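Local coordinates for protein succinylglutamate desuccinylase/aspartoacylase (Ruegeria sp. TM1040, PDB 3NA6) that probably acts as a metal-dependent hydrolase of the succinylglutamate desuccinylase/aspartoacylase family, removing the acyl group from an N-acylated amino acid, at residues 315-318 and 319-323. Sequence-based numbering, arbitrary orientation.
Sequences GMIK and SGDCA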
loop_
_atom_site.group_PDB
_atom_site.type_symbol
_atom_site.label_atom_id
_atom_site.label_comp_id
_atom_site.label_asym_id
_atom_site.label_seq_id
_atom_site.Cartn_x
_atom_site.Cartn_y
_atom_site.Cartn_z
ATOM N N GLY A 315 -13.760 -14.895 11.899
ATOM C CA GLY A 315 -14.818 -15.498 11.130
ATOM C C GLY A 315 -14.344 -16.254 9.920
ATOM O O GLY A 315 -14.967 -17.224 9.520
HETATM N N MSE A 316 -13.247 -15.801 9.330
HETATM C CA MSE A 316 -12.723 -16.404 8.135
HETATM C C MSE A 316 -11.489 -17.170 8.596
HETATM O O MSE A 316 -10.687 -16.633 9.390
HETATM C CB MSE A 316 -12.353 -15.263 7.182
HETATM C CG MSE A 316 -12.159 -15.648 5.786
HETATM SE SE MSE A 316 -13.858 -16.072 4.874
HETATM C CE MSE A 316 -12.797 -17.040 3.529
ATOM N N ILE A 317 -11.343 -18.421 8.132
ATOM C CA ILE A 317 -10.186 -19.229 8.423
ATOM C C ILE A 317 -9.439 -19.486 7.107
ATOM O O ILE A 317 -10.034 -19.472 6.040
ATOM C CB ILE A 317 -10.570 -20.539 9.161
ATOM C CG1 ILE A 317 -9.311 -21.268 9.666
ATOM C CG2 ILE A 317 -11.483 -21.450 8.236
ATOM C CD1 ILE A 317 -9.618 -22.436 10.692
ATOM N N LYS A 318 -8.127 -19.661 7.194
ATOM C CA LYS A 318 -7.292 -19.919 6.032
ATOM C C LYS A 318 -6.725 -21.316 6.050
ATOM O O LYS A 318 -6.524 -21.910 7.105
ATOM C CB LYS A 318 -6.144 -18.932 6.002
ATOM C CG LYS A 318 -6.638 -17.525 5.933
ATOM C CD LYS A 318 -5.521 -16.588 5.582
ATOM C CE LYS A 318 -4.835 -16.145 6.815
ATOM N NZ LYS A 318 -5.806 -15.304 7.550
ATOM N N SER A 319 -6.429 -21.824 4.867
ATOM C CA SER A 319 -5.685 -23.044 4.749
ATOM C C SER A 319 -4.399 -22.982 5.592
ATOM O O SER A 319 -3.638 -22.001 5.565
ATOM C CB SER A 319 -5.376 -23.314 3.282
ATOM O OG SER A 319 -4.909 -24.625 3.153
ATOM N N GLY A 320 -4.208 -24.018 6.403
ATOM C CA GLY A 320 -3.059 -24.130 7.273
ATOM C C GLY A 320 -3.248 -23.523 8.661
ATOM O O GLY A 320 -2.337 -23.618 9.478
ATOM N N ASP A 321 -4.396 -22.885 8.929
ATOM C CA ASP A 321 -4.672 -22.307 10.274
ATOM C C ASP A 321 -5.026 -23.407 11.259
ATOM O O ASP A 321 -5.761 -24.343 10.913
ATOM C CB ASP A 321 -5.819 -21.288 10.253
ATOM C CG ASP A 321 -5.458 -19.986 9.546
ATOM O OD1 ASP A 321 -4.278 -19.767 9.249
ATOM O OD2 ASP A 321 -6.368 -19.171 9.256
ATOM N N CYS A 322 -4.533 -23.286 12.488
ATOM C CA CYS A 322 -4.992 -24.143 13.575
ATOM C C CYS A 322 -6.425 -23.795 13.972
ATOM O O CYS A 322 -6.673 -22.723 14.501
ATOM C CB CYS A 322 -4.087 -24.011 14.777
ATOM S SG CYS A 322 -4.535 -25.183 16.093
ATOM N N ALA A 323 -7.361 -24.708 13.734
ATOM C CA ALA A 323 -8.784 -24.477 14.046
ATOM C C ALA A 323 -9.091 -24.491 15.545
ATOM O O ALA A 323 -9.895 -23.714 16.020
ATOM C CB ALA A 323 -9.663 -25.531 13.355
#
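The Asp321 carboxylate lies with one face over Lys318. Lys318 O sits beneath CG on that face, and Lys318 CB packs under OD2 at 3.3 Å. Beside the carboxylate, the Ile317 and Asp321 side chains run past each other in opposite directions, with Ile317 CG1 3.5 Å from Asp321 CB. Lys318 N gives its N-H to Asp321 OD2 at 2.8 Å, coming from 56° out of the carboxylate plane. In return, Asp321 N bonds to Lys318 O at 3.0 Å. With CG beside its own backbone N (chi1 -71°), Asp321 folds its acid back over the turn. Asp321 OD1 is hydrogen-bonded to Ser32 OG of a neighbouring subunit. Lys318 NZ stays 4.3 Å from Asp321 OD2, too far for a salt bridge, and bonds to Asp31 O of that subunit. Without the carboxylate, as with an alanine at Asp321, Lys318 N would probably lose this acceptor and Ser32 of the neighbouring subunit its partner. Further along the chain, Ile317 CD1 lies 4.1 Å from Ala323 CB. Gly320 takes a positive phi (90°). This is a type II beta turn, Lys318 to Asp321, with an aspartate closing back on its first residue. It joins strands 316-317 and 322-327, of different antiparallel sheets, at a subunit interface.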